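Local structure of sporozoite-specific SAG protein (Toxoplasma gondii, 2WNK) at residues 96-101 / 123-128; 140-145 / 230-235; 189-194 / 207-212. The protein is a SAG2-related surface antigen of the sporozoite stage, built of two SRS domains and possibly involved in recognising host cells. All blocks are in the same frame, centred on the assembly; numbering follows the deposited sequence.

How the contacts relate
Contact 1 belongs to the first SRS domain and contacts 2 and 3 to the second, with about 38 Å between the centres of contacts 1 and 2. Contact 1 is the buried one: an antiparallel pair in mid-sheet, with apolar side chains on one face and a phenylalanine and a histidine ring side by side on the other. Contact 2 is a parallel pair at a sheet edge, oily on one face and more polar on the other. Contact 3, partly exposed, joins a turn to a loop through two waters, without direct hydrogen bonds. Contacts 2 and 3 share a domain and touch: Val-235 CG1 of 230-235 lies 3.5 Å from Pro-211 CD of 207-212.

Contact 1 of 3, residues 96-101 / 123-128; sequences VFFLCQ and VHILVK
Val-123 pairs with Phe-98 through two backbone hydrogen bonds: Phe-98 N gives to Val-123 O at 2.9 Å, and Val-123 N gives back to Phe-98 O. The same carbonyl O of Val-123 takes a CA-H...O contact from Phe-97 CA at 3.2 Å. The valine's CG1 comes to the edge of the Phe-98 ring, while CG2 lies loosely against Cys-100 SG.

His-124 faces Phe-97 as a non-hydrogen-bonded antiparallel pair, and the two side chains lie alongside each other, pointing the same way. Their rings are nearly parallel, planes 16° apart with centroids 4.7 Å apart, but slid so far that they barely overlap. The closest atoms are His-124 CD2 and Phe-97 CE1, 3.2 Å apart, an oblique approach. His-124 CG stands anti to its backbone N (chi1 172°), and a hydrogen bond between NE2 and Ser-95 OG helps fix the ring's rotation.

Ile-125 closes the second hydrogen-bonded pair with Val-96, its N meeting Val-96 O almost straight (173°) and Val-96 N giving to Ile-125 O in return. CB touches Val-96 CG2 at 3.9 Å, and CD1 runs to the edge of the Phe-98 ring, 3.7 Å from CE2 and in its plane.

The pair forms the middle of a mixed sheet in the first SRS domain: strand 12-17 flanks 121-127, strand 34-36 flanks 94-101, and the Cys-28 to Cys-100 disulfide ties in strand 22-28.

Contact 2 of 3, residues 140-145 / 230-235; sequences DHTLEL and KVLVTV
A parallel edge pairing in a mixed sheet of the second SRS domain runs Thr-142 to Leu-145 beside Lys-230 to Val-233, the two short axes 21° apart. Five backbone hydrogen bonds make the staggered ladder of a parallel pair, in which a residue of one strand bonds to residues on both sides of its neighbour across the way. Lys-230 N gives to His-141 O at 2.9 Å, and Lys-230 O takes Leu-143 N. Leu-143 O receives Leu-232 N, Leu-232 O receives Leu-145 N, and the series ends at Thr-234 N to Leu-145 O at 3.0 Å. CA-H...O contacts fill in between, among them Val-233 CA to Leu-145 O at 3.3 Å.

The two faces differ in character. On one, Leu-143, Leu-145, Val-231 and Val-233 make an apolar surface. Leu-145 CG sits anti to its carbonyl carbon (chi1 -60°), and CD1 crosses to Val-231 CG1 at 3.8 Å; its CB meets Val-233 CG2 at 4.2 Å. On the other, Thr-142 sets its methyl CG2 anti to the backbone N, touching Leu-232 CB at 3.8 Å, while OG1 lies near Lys-230 CB. The lysine chain then leads away, extended beyond CG, and its NZ remains 5.2 Å from Asp-140 OD1, too far for a salt bridge.

Strand 142-147 is the outermost of its sheet within the chain, and 215-222 runs antiparallel along the far side of 228-235. The leucine and valine face packs on strand 152-158, chiefly on Phe-156, with Cys-136, which is disulfide-bonded to Cys-229, touching Leu-143 and Val-231.

Contact 3 of 3, residues 189-194 / 207-212; sequences VPHASR and VTDLPQ
Pro-190 O and Asp-209 O, both acceptors and 4.3 Å apart, are bridged by water. One water donates to both and accepts from Thr-208 N at 2.9 Å; a second donates to Pro-190 O and Asp-209 O at 2.8 Å each. Both waters thus grip each carbonyl.

What presents Pro-190 O is a type II beta turn from Val-189 to Ala-192, closed by Ala-192 N to Val-189 O at 3.1 Å. His-191 holds the third position with a positive phi of 81°. The turn leads into strand 193-194, which pairs with strand 202-207; the turn itself packs on the loop after 202-207.

On the exposed side, side chains meet oxygen against carbon, without a hydrogen bond. Thr-208 OG1 comes against His-191 CB at 3.3 Å, the two side chains crossing at about a right angle. Asp-209 OD2 lies 4.0 Å from His-191 CD2, its carboxylate turned 85° to the imidazole; OD2 and NE2 are not in contact.

Apolar contact lies deeper. Val-189 CG1, anti to its backbone N, touches Pro-211 CD at 4.2 Å and also Val-207 CG1, which Ala-192 CB approaches too. Val-189 rests on Leu-217 of strand 215-222, and Pro-211 on strand 228-235.

Contact 1 of 3, residues 96-101 / 123-128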
ATOM      1  N   VAL A  96     -13.172   6.455  -2.983  1.00 15.56           N
ATOM      2  CA  VAL A  96     -14.055   6.298  -4.120  1.00 15.00           C
ATOM      3  C   VAL A  96     -15.184   5.306  -3.785  1.00 15.42           C
ATOM      4  O   VAL A  96     -15.037   4.458  -2.917  1.00 14.56           O
ATOM      5  CB  VAL A  96     -13.340   5.894  -5.430  1.00 15.28           C
ATOM      6  CG1 VAL A  96     -12.295   6.991  -5.822  1.00 17.44           C
ATOM      7  CG2 VAL A  96     -12.647   4.546  -5.310  1.00 15.06           C
ATOM      8  N   PHE A  97     -16.274   5.408  -4.515  1.00 13.40           N
ATOM      9  CA  PHE A  97     -17.471   4.603  -4.251  1.00 13.64           C
ATOM     10  C   PHE A  97     -18.032   4.045  -5.516  1.00 13.19           C
ATOM     11  O   PHE A  97     -17.923   4.654  -6.610  1.00 14.36           O
ATOM     12  CB  PHE A  97     -18.572   5.477  -3.604  1.00 12.57           C
ATOM     13  CG  PHE A  97     -18.183   6.098  -2.307  1.00 13.11           C
ATOM     14  CD1 PHE A  97     -18.433   5.421  -1.130  1.00 12.45           C
ATOM     15  CD2 PHE A  97     -17.546   7.338  -2.265  1.00 15.60           C
ATOM     16  CE1 PHE A  97     -18.094   5.991   0.087  1.00 13.83           C
ATOM     17  CE2 PHE A  97     -17.214   7.913  -1.050  1.00 14.83           C
ATOM     18  CZ  PHE A  97     -17.481   7.243   0.111  1.00 14.76           C
ATOM     19  N   PHE A  98     -18.682   2.868  -5.375  1.00 12.05           N
ATOM     20  CA  PHE A  98     -19.529   2.356  -6.429  1.00 10.56           C
ATOM     21  C   PHE A  98     -20.840   1.851  -5.853  1.00 11.36           C
ATOM     22  O   PHE A  98     -20.943   1.633  -4.622  1.00 12.13           O
ATOM     23  CB  PHE A  98     -18.837   1.155  -7.110  1.00 10.70           C
ATOM     24  CG  PHE A  98     -17.471   1.499  -7.649  1.00 12.29           C
ATOM     25  CD1 PHE A  98     -17.352   2.139  -8.886  1.00 13.11           C
ATOM     26  CD2 PHE A  98     -16.327   1.230  -6.901  1.00 13.71           C
ATOM     27  CE1 PHE A  98     -16.118   2.479  -9.421  1.00 13.97           C
ATOM     28  CE2 PHE A  98     -15.072   1.579  -7.411  1.00 14.04           C
ATOM     29  CZ  PHE A  98     -14.973   2.210  -8.671  1.00 12.33           C
ATOM     30  N   LEU A  99     -21.838   1.650  -6.724  1.00 11.86           N
ATOM     31  CA  LEU A  99     -23.000   0.878  -6.332  1.00 11.26           C
ATOM     32  C   LEU A  99     -23.149  -0.353  -7.208  1.00 12.56           C
ATOM     33  O   LEU A  99     -22.884  -0.291  -8.419  1.00 12.50           O
ATOM     34  CB  LEU A  99     -24.271   1.715  -6.517  1.00 11.61           C
ATOM     35  CG  LEU A  99     -24.321   2.842  -5.477  1.00 13.13           C
ATOM     36  CD1 LEU A  99     -25.376   3.887  -5.844  1.00 16.14           C
ATOM     37  CD2 LEU A  99     -24.592   2.265  -4.069  1.00 13.83           C
ATOM     38  N   CYS A 100     -23.678  -1.425  -6.618  1.00 12.81           N
ATOM     39  CA  CYS A 100     -24.108  -2.595  -7.362  1.00 13.30           C
ATOM     40  C   CYS A 100     -25.633  -2.502  -7.349  1.00 13.97           C
ATOM     41  O   CYS A 100     -26.234  -2.387  -6.270  1.00 14.98           O
ATOM     42  CB  CYS A 100     -23.670  -3.870  -6.638  1.00 14.48           C
ATOM     43  SG  CYS A 100     -21.847  -4.149  -6.564  1.00 14.17           S
ATOM     44  N   GLN A 101     -26.217  -2.512  -8.522  1.00 13.80           N
ATOM     45  CA  GLN A 101     -27.639  -2.299  -8.680  1.00 14.94           C
ATOM     46  C   GLN A 101     -28.236  -3.247  -9.683  1.00 15.95           C
ATOM     47  O   GLN A 101     -27.545  -3.823 -10.435  1.00 14.23           O
ATOM     48  CB  GLN A 101     -27.918  -0.865  -9.122  1.00 15.89           C
ATOM     49  CG  GLN A 101     -27.589  -0.502 -10.489  1.00 18.55           C
ATOM     50  CD  GLN A 101     -27.673   0.995 -10.787  1.00 21.10           C
ATOM     51  OE1 GLN A 101     -27.631   1.416 -11.917  1.00 22.15           O
ATOM     52  NE2 GLN A 101     -27.752   1.765  -9.776  1.00 15.95           N
ATOM     53  N   VAL A 123     -20.063  -0.055  -2.427  1.00 12.64           N
ATOM     54  CA  VAL A 123     -18.661  -0.445  -2.332  1.00 13.61           C
ATOM     55  C   VAL A 123     -17.866   0.807  -2.065  1.00 13.89           C
ATOM     56  O   VAL A 123     -17.948   1.764  -2.849  1.00 15.31           O
ATOM     57  CB  VAL A 123     -18.177  -1.017  -3.649  1.00 13.22           C
ATOM     58  CG1 VAL A 123     -16.645  -1.288  -3.578  1.00 13.30           C
ATOM     59  CG2 VAL A 123     -18.915  -2.307  -3.938  1.00 13.21           C
ATOM     60  N   HIS A 124     -17.174   0.836  -0.930  1.00 13.99           N
ATOM     61  CA  HIS A 124     -16.390   1.992  -0.540  1.00 15.09           C
ATOM     62  C   HIS A 124     -14.921   1.565  -0.564  1.00 15.60           C
ATOM     63  O   HIS A 124     -14.550   0.609   0.140  1.00 15.87           O
ATOM     64  CB  HIS A 124     -16.755   2.413   0.859  1.00 14.61           C
ATOM     65  CG  HIS A 124     -15.859   3.477   1.405  1.00 19.69           C
ATOM     66  ND1 HIS A 124     -15.399   3.460   2.701  1.00 23.57           N
ATOM     67  CD2 HIS A 124     -15.291   4.558   0.817  1.00 18.55           C
ATOM     68  CE1 HIS A 124     -14.608   4.501   2.901  1.00 24.89           C
ATOM     69  NE2 HIS A 124     -14.528   5.185   1.774  1.00 22.12           N
ATOM     70  N   ILE A 125     -14.111   2.253  -1.360  1.00 14.25           N
ATOM     71  CA  ILE A 125     -12.679   1.956  -1.392  1.00 12.96           C
ATOM     72  C   ILE A 125     -11.940   3.165  -0.837  1.00 14.46           C
ATOM     73  O   ILE A 125     -12.029   4.267  -1.406  1.00 14.82           O
ATOM     74  CB  ILE A 125     -12.172   1.607  -2.792  1.00 12.98           C
ATOM     75  CG1 ILE A 125     -12.941   0.389  -3.353  1.00 13.56           C
ATOM     76  CG2 ILE A 125     -10.658   1.357  -2.715  1.00 13.90           C
ATOM     77  CD1 ILE A 125     -12.740   0.135  -4.863  1.00 16.52           C
ATOM     78  N   LEU A 126     -11.269   2.951   0.291  1.00 14.13           N
ATOM     79  CA  LEU A 126     -10.425   3.970   0.927  1.00 15.63           C
ATOM     80  C   LEU A 126      -8.989   3.828   0.407  1.00 16.21           C
ATOM     81  O   LEU A 126      -8.385   2.769   0.529  1.00 14.89           O
ATOM     82  CB  LEU A 126     -10.443   3.806   2.443  1.00 16.89           C
ATOM     83  CG  LEU A 126      -9.597   4.892   3.137  1.00 17.94           C
ATOM     84  CD1 LEU A 126     -10.159   6.261   2.872  1.00 18.85           C
ATOM     85  CD2 LEU A 126      -9.400   4.656   4.634  1.00 20.88           C
ATOM     86  N   VAL A 127      -8.454   4.882  -0.188  1.00 15.52           N
ATOM     87  CA  VAL A 127      -7.108   4.822  -0.731  1.00 16.51           C
ATOM     88  C   VAL A 127      -6.192   5.691   0.151  1.00 16.63           C
ATOM     89  O   VAL A 127      -6.426   6.890   0.329  1.00 16.31           O
ATOM     90  CB  VAL A 127      -7.082   5.289  -2.186  1.00 16.11           C
ATOM     91  CG1 VAL A 127      -5.677   5.184  -2.749  1.00 18.64           C
ATOM     92  CG2 VAL A 127      -8.057   4.448  -3.040  1.00 18.56           C
ATOM     93  N   LYS A 128      -5.169   5.073   0.727  1.00 16.56           N
ATOM     94  CA  LYS A 128      -4.291   5.791   1.666  1.00 17.18           C
ATOM     95  C   LYS A 128      -3.328   6.705   0.920  1.00 16.54           C
ATOM     96  O   LYS A 128      -3.081   6.497  -0.280  1.00 16.51           O
ATOM     97  CB  LYS A 128      -3.488   4.790   2.503  1.00 18.91           C
ATOM     98  CG  LYS A 128      -4.346   3.870   3.373  1.00 22.01           C
ATOM     99  CD  LYS A 128      -4.606   4.522   4.717  1.00 23.07           C
ATOM    100  CE  LYS A 128      -5.548   3.722   5.607  1.00 25.98           C
ATOM    101  NZ  LYS A 128      -4.818   2.640   6.329  1.00 27.19           N
TER

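Contact 2 of 3, residues 140-145 / 230-235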
ATOM      1  N   ASP A 140      18.506  -6.492  -6.519  1.00 19.05           N
ATOM      2  CA  ASP A 140      19.954  -6.236  -6.365  1.00 20.53           C
ATOM      3  C   ASP A 140      20.377  -4.768  -6.459  1.00 20.33           C
ATOM      4  O   ASP A 140      21.523  -4.445  -6.821  1.00 21.66           O
ATOM      5  CB  ASP A 140      20.738  -7.118  -7.316  1.00 22.36           C
ATOM      6  CG  ASP A 140      20.542  -8.589  -6.998  1.00 24.42           C
ATOM      7  OD1 ASP A 140      20.582  -8.917  -5.789  1.00 30.63           O
ATOM      8  OD2 ASP A 140      20.331  -9.384  -7.934  1.00 29.94           O
ATOM      9  N   HIS A 141      19.439  -3.899  -6.099  1.00 17.85           N
ATOM     10  CA  HIS A 141      19.664  -2.471  -6.017  1.00 15.09           C
ATOM     11  C   HIS A 141      19.938  -2.123  -4.545  1.00 14.37           C
ATOM     12  O   HIS A 141      19.489  -2.846  -3.668  1.00 13.13           O
ATOM     13  CB  HIS A 141      18.414  -1.765  -6.559  1.00 15.14           C
ATOM     14  CG  HIS A 141      18.492  -0.282  -6.459  1.00 15.39           C
ATOM     15  ND1 HIS A 141      17.797   0.439  -5.512  1.00 20.35           N
ATOM     16  CD2 HIS A 141      19.251   0.607  -7.127  1.00 16.21           C
ATOM     17  CE1 HIS A 141      18.103   1.721  -5.632  1.00 17.26           C
ATOM     18  NE2 HIS A 141      18.992   1.845  -6.597  1.00 18.31           N
ATOM     19  N   THR A 142      20.716  -1.062  -4.271  1.00 12.40           N
ATOM     20  CA  THR A 142      20.903  -0.568  -2.900  1.00 13.47           C
ATOM     21  C   THR A 142      20.462   0.885  -2.758  1.00 12.68           C
ATOM     22  O   THR A 142      20.917   1.774  -3.507  1.00 13.22           O
ATOM     23  CB  THR A 142      22.342  -0.635  -2.478  1.00 12.83           C
ATOM     24  OG1 THR A 142      22.796  -1.959  -2.733  1.00 16.68           O
ATOM     25  CG2 THR A 142      22.515  -0.334  -0.944  1.00 12.10           C
ATOM     26  N   LEU A 143      19.493   1.086  -1.885  1.00 10.22           N
ATOM     27  CA  LEU A 143      19.056   2.421  -1.438  1.00  9.82           C
ATOM     28  C   LEU A 143      19.921   2.834  -0.246  1.00  8.85           C
ATOM     29  O   LEU A 143      19.936   2.163   0.791  1.00  9.94           O
ATOM     30  CB  LEU A 143      17.576   2.382  -1.006  1.00  8.65           C
ATOM     31  CG  LEU A 143      16.971   3.586  -0.299  1.00 12.02           C
ATOM     32  CD1 LEU A 143      17.094   4.825  -1.190  1.00 12.55           C
ATOM     33  CD2 LEU A 143      15.513   3.277  -0.023  1.00 12.61           C
ATOM     34  N   GLU A 144      20.694   3.908  -0.368  1.00  9.46           N
ATOM     35  CA  GLU A 144      21.531   4.337   0.786  1.00  9.59           C
ATOM     36  C   GLU A 144      20.875   5.469   1.545  1.00 10.22           C
ATOM     37  O   GLU A 144      20.457   6.498   0.977  1.00 11.81           O
ATOM     38  CB  GLU A 144      22.944   4.733   0.318  1.00 10.55           C
ATOM     39  CG  GLU A 144      23.491   3.627  -0.613  1.00 16.48           C
ATOM     40  CD  GLU A 144      24.867   3.883  -1.179  1.00 23.56           C
ATOM     41  OE1 GLU A 144      25.835   3.558  -0.488  1.00 31.28           O
ATOM     42  OE2 GLU A 144      24.981   4.356  -2.342  1.00 27.49           O
ATOM     43  N   LEU A 145      20.801   5.273   2.854  1.00  8.76           N
ATOM     44  CA  LEU A 145      20.204   6.280   3.750  1.00 10.96           C
ATOM     45  C   LEU A 145      21.239   6.639   4.806  1.00 10.96           C
ATOM     46  O   LEU A 145      22.201   5.893   5.021  1.00 11.02           O
ATOM     47  CB  LEU A 145      18.985   5.723   4.497  1.00 12.75           C
ATOM     48  CG  LEU A 145      17.840   5.234   3.612  1.00 12.84           C
ATOM     49  CD1 LEU A 145      16.660   4.706   4.466  1.00 12.46           C
ATOM     50  CD2 LEU A 145      17.409   6.355   2.690  1.00 16.87           C
ATOM     51  N   LYS A 230      18.149  -3.857  -1.321  1.00  6.81           N
ATOM     52  CA  LYS A 230      18.883  -3.664  -0.062  1.00  7.75           C
ATOM     53  C   LYS A 230      18.745  -2.205   0.362  1.00  8.55           C
ATOM     54  O   LYS A 230      18.901  -1.290  -0.412  1.00 10.10           O
ATOM     55  CB  LYS A 230      20.358  -3.979  -0.333  1.00 10.15           C
ATOM     56  CG  LYS A 230      20.635  -5.486  -0.502  1.00 16.89           C
ATOM     57  CD  LYS A 230      22.135  -5.740  -0.746  1.00 21.65           C
ATOM     58  CE  LYS A 230      22.378  -7.188  -1.225  1.00 27.47           C
ATOM     59  NZ  LYS A 230      23.692  -7.361  -1.930  1.00 31.78           N
ATOM     60  N   VAL A 231      18.565  -1.977   1.656  1.00  7.52           N
ATOM     61  CA  VAL A 231      18.529  -0.634   2.211  1.00  8.14           C
ATOM     62  C   VAL A 231      19.657  -0.575   3.228  1.00  7.59           C
ATOM     63  O   VAL A 231      19.686  -1.256   4.271  1.00 10.23           O
ATOM     64  CB  VAL A 231      17.169  -0.336   2.911  1.00  7.96           C
ATOM     65  CG1 VAL A 231      17.123   1.094   3.385  1.00 11.27           C
ATOM     66  CG2 VAL A 231      16.032  -0.615   1.876  1.00  9.30           C
ATOM     67  N   LEU A 232      20.612   0.291   2.941  1.00  8.04           N
ATOM     68  CA  LEU A 232      21.821   0.354   3.767  1.00  8.73           C
ATOM     69  C   LEU A 232      21.850   1.722   4.437  1.00  9.57           C
ATOM     70  O   LEU A 232      21.963   2.749   3.762  1.00 10.32           O
ATOM     71  CB  LEU A 232      23.031   0.149   2.828  1.00 10.64           C
ATOM     72  CG  LEU A 232      24.408  -0.090   3.410  1.00 16.91           C
ATOM     73  CD1 LEU A 232      24.431  -1.267   4.428  1.00 17.38           C
ATOM     74  CD2 LEU A 232      25.370  -0.373   2.254  1.00 18.54           C
ATOM     75  N   VAL A 233      21.801   1.707   5.760  1.00  8.62           N
ATOM     76  CA  VAL A 233      21.792   2.954   6.526  1.00 10.24           C
ATOM     77  C   VAL A 233      23.134   3.132   7.217  1.00  8.77           C
ATOM     78  O   VAL A 233      23.519   2.344   8.083  1.00 12.85           O
ATOM     79  CB  VAL A 233      20.732   2.943   7.577  1.00  8.60           C
ATOM     80  CG1 VAL A 233      20.572   4.332   8.213  1.00 13.03           C
ATOM     81  CG2 VAL A 233      19.422   2.411   7.034  1.00  9.53           C
ATOM     82  N   THR A 234      23.815   4.240   6.918  1.00  9.27           N
ATOM     83  CA  THR A 234      25.035   4.586   7.630  1.00  9.61           C
ATOM     84  C   THR A 234      24.692   5.474   8.825  1.00 10.26           C
ATOM     85  O   THR A 234      24.010   6.500   8.661  1.00 12.94           O
ATOM     86  CB  THR A 234      26.057   5.271   6.714  1.00 12.10           C
ATOM     87  OG1 THR A 234      26.391   4.369   5.640  1.00 11.63           O
ATOM     88  CG2 THR A 234      27.324   5.638   7.507  1.00 11.77           C
ATOM     89  N   VAL A 235      25.129   5.077  10.019  1.00  9.02           N
ATOM     90  CA  VAL A 235      24.811   5.823  11.227  1.00  9.60           C
ATOM     91  C   VAL A 235      26.082   6.477  11.752  1.00 10.24           C
ATOM     92  O   VAL A 235      27.080   5.807  12.036  1.00  9.70           O
ATOM     93  CB  VAL A 235      24.251   4.925  12.352  1.00  8.70           C
ATOM     94  CG1 VAL A 235      23.908   5.746  13.592  1.00  8.44           C
ATOM     95  CG2 VAL A 235      22.988   4.187  11.891  1.00 10.30           C
TER

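Contact 3 of 3, residues 189-194 / 207-212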
ATOM      1  N   VAL A 189      23.658  -0.277  17.545  1.00  7.24           N
ATOM      2  CA  VAL A 189      23.253   1.077  17.912  1.00  7.59           C
ATOM      3  C   VAL A 189      22.319   0.980  19.076  1.00  7.70           C
ATOM      4  O   VAL A 189      21.125   0.790  18.929  1.00  9.74           O
ATOM      5  CB  VAL A 189      22.599   1.845  16.744  1.00  5.96           C
ATOM      6  CG1 VAL A 189      22.353   3.321  17.135  1.00  9.21           C
ATOM      7  CG2 VAL A 189      23.469   1.826  15.458  1.00  8.73           C
ATOM      8  N   PRO A 190      22.891   1.030  20.288  1.00  7.89           N
ATOM      9  CA  PRO A 190      22.153   0.956  21.555  1.00  8.45           C
ATOM     10  C   PRO A 190      20.996   1.939  21.519  1.00  9.80           C
ATOM     11  O   PRO A 190      21.163   3.065  21.033  1.00 10.72           O
ATOM     12  CB  PRO A 190      23.204   1.344  22.543  1.00  9.32           C
ATOM     13  CG  PRO A 190      24.442   0.642  21.960  1.00  8.46           C
ATOM     14  CD  PRO A 190      24.340   1.007  20.490  1.00  8.88           C
ATOM     15  N   HIS A 191      19.818   1.456  21.899  1.00 11.18           N
ATOM     16  CA  HIS A 191      18.611   2.291  22.111  1.00 11.47           C
ATOM     17  C   HIS A 191      17.883   2.624  20.809  1.00 12.49           C
ATOM     18  O   HIS A 191      16.829   3.274  20.812  1.00 14.12           O
ATOM     19  CB  HIS A 191      18.885   3.590  22.922  1.00 10.62           C
ATOM     20  CG  HIS A 191      19.878   3.457  24.039  1.00 11.06           C
ATOM     21  ND1 HIS A 191      19.686   2.631  25.123  1.00 12.75           N
ATOM     22  CD2 HIS A 191      21.069   4.074  24.245  1.00 10.28           C
ATOM     23  CE1 HIS A 191      20.704   2.759  25.955  1.00 15.38           C
ATOM     24  NE2 HIS A 191      21.564   3.622  25.435  1.00 13.04           N
ATOM     25  N   ALA A 192      18.435   2.191  19.682  1.00 10.48           N
ATOM     26  CA  ALA A 192      17.751   2.339  18.413  1.00 11.70           C
ATOM     27  C   ALA A 192      16.576   1.366  18.289  1.00 11.20           C
ATOM     28  O   ALA A 192      16.533   0.324  18.955  1.00 12.27           O
ATOM     29  CB  ALA A 192      18.685   2.148  17.261  1.00 10.89           C
ATOM     30  N   SER A 193      15.656   1.707  17.406  1.00 10.87           N
ATOM     31  CA  SER A 193      14.476   0.844  17.143  1.00 11.16           C
ATOM     32  C   SER A 193      13.988   0.961  15.727  1.00 11.06           C
ATOM     33  O   SER A 193      14.140   1.977  15.080  1.00 11.59           O
ATOM     34  CB  SER A 193      13.310   1.151  18.120  1.00 12.10           C
ATOM     35  OG  SER A 193      12.919   2.511  18.062  1.00 18.24           O
ATOM     36  N   ARG A 194      13.378  -0.124  15.251  1.00 11.79           N
ATOM     37  CA  ARG A 194      12.786  -0.166  13.933  1.00 11.86           C
ATOM     38  C   ARG A 194      11.288  -0.370  14.113  1.00 12.09           C
ATOM     39  O   ARG A 194      10.879  -1.190  14.950  1.00 12.17           O
ATOM     40  CB  ARG A 194      13.404  -1.327  13.104  1.00 14.00           C
ATOM     41  CG  ARG A 194      13.080  -1.293  11.659  1.00 17.82           C
ATOM     42  CD  ARG A 194      11.893  -2.170  11.382  1.00 25.16           C
ATOM     43  NE  ARG A 194      12.268  -3.542  11.185  1.00 23.20           N
ATOM     44  CZ  ARG A 194      11.378  -4.520  11.016  1.00 17.51           C
ATOM     45  NH1 ARG A 194      10.072  -4.273  11.080  1.00 17.23           N
ATOM     46  NH2 ARG A 194      11.783  -5.752  10.814  1.00 15.97           N
ATOM     47  N   VAL A 207      16.809   6.526  16.100  1.00  8.86           N
ATOM     48  CA  VAL A 207      17.935   6.490  16.990  1.00  9.90           C
ATOM     49  C   VAL A 207      17.762   7.515  18.092  1.00  8.99           C
ATOM     50  O   VAL A 207      17.215   8.549  17.875  1.00  9.39           O
ATOM     51  CB  VAL A 207      19.318   6.712  16.298  1.00 11.26           C
ATOM     52  CG1 VAL A 207      19.530   5.790  15.135  1.00 15.17           C
ATOM     53  CG2 VAL A 207      19.557   8.125  16.004  1.00 11.58           C
ATOM     54  N   THR A 208      18.249   7.194  19.273  1.00  8.13           N
ATOM     55  CA  THR A 208      18.404   8.221  20.267  1.00 10.33           C
ATOM     56  C   THR A 208      19.823   8.776  20.341  1.00  9.25           C
ATOM     57  O   THR A 208      20.127   9.716  19.708  1.00  9.14           O
ATOM     58  CB  THR A 208      17.885   7.803  21.655  1.00  8.92           C
ATOM     59  OG1 THR A 208      18.682   6.767  22.213  1.00 11.48           O
ATOM     60  CG2 THR A 208      16.496   7.323  21.522  1.00 12.69           C
ATOM     61  N   ASP A 209      20.726   8.063  21.001  1.00  9.24           N
ATOM     62  CA  ASP A 209      22.078   8.533  21.059  1.00  9.80           C
ATOM     63  C   ASP A 209      22.751   7.942  19.842  1.00 11.56           C
ATOM     64  O   ASP A 209      22.468   6.823  19.489  1.00 10.16           O
ATOM     65  CB  ASP A 209      22.807   8.011  22.285  1.00 10.17           C
ATOM     66  CG  ASP A 209      22.280   8.583  23.578  1.00 14.45           C
ATOM     67  OD1 ASP A 209      21.899   9.707  23.652  1.00 15.02           O
ATOM     68  OD2 ASP A 209      22.290   7.862  24.531  1.00 16.36           O
ATOM     69  N   LEU A 210      23.669   8.693  19.261  1.00 10.10           N
ATOM     70  CA  LEU A 210      24.518   8.114  18.230  1.00 11.19           C
ATOM     71  C   LEU A 210      25.507   7.142  18.851  1.00 10.70           C
ATOM     72  O   LEU A 210      25.900   7.295  20.016  1.00 11.18           O
ATOM     73  CB  LEU A 210      25.248   9.229  17.460  1.00 11.03           C
ATOM     74  CG  LEU A 210      24.335  10.127  16.604  1.00 12.39           C
ATOM     75  CD1 LEU A 210      25.118  11.330  16.100  1.00 15.06           C
ATOM     76  CD2 LEU A 210      23.667   9.358  15.488  1.00 10.90           C
ATOM     77  N   PRO A 211      25.948   6.132  18.069  1.00 10.46           N
ATOM     78  CA  PRO A 211      26.910   5.122  18.568  1.00 10.46           C
ATOM     79  C   PRO A 211      28.325   5.680  18.678  1.00 10.99           C
ATOM     80  O   PRO A 211      28.609   6.698  18.050  1.00 10.86           O
ATOM     81  CB  PRO A 211      26.813   4.016  17.493  1.00 10.88           C
ATOM     82  CG  PRO A 211      26.550   4.812  16.217  1.00 10.52           C
ATOM     83  CD  PRO A 211      25.572   5.922  16.668  1.00 10.74           C
ATOM     84  N   GLN A 212      29.172   5.050  19.516  1.00 12.01           N
ATOM     85  CA  GLN A 212      30.580   5.416  19.682  1.00 14.40           C
ATOM     86  C   GLN A 212      31.385   5.398  18.382  1.00 13.63           C
ATOM     87  O   GLN A 212      32.233   6.253  18.154  1.00 13.63           O
ATOM     88  CB  GLN A 212      31.237   4.453  20.627  1.00 14.94           C
ATOM     89  CG  GLN A 212      30.690   4.600  22.037  1.00 20.79           C
ATOM     90  CD  GLN A 212      31.706   4.222  23.095  1.00 26.83           C
ATOM     91  OE1 GLN A 212      31.387   3.523  24.063  1.00 30.90           O
ATOM     92  NE2 GLN A 212      32.948   4.677  22.917  1.00 29.01           N
TER
HETATM   93  O   HOH W   1      20.143   5.061  19.411  1.00  9.08           O
HETATM   94  O   HOH W   2      23.593   4.354  20.325  1.00 12.21           O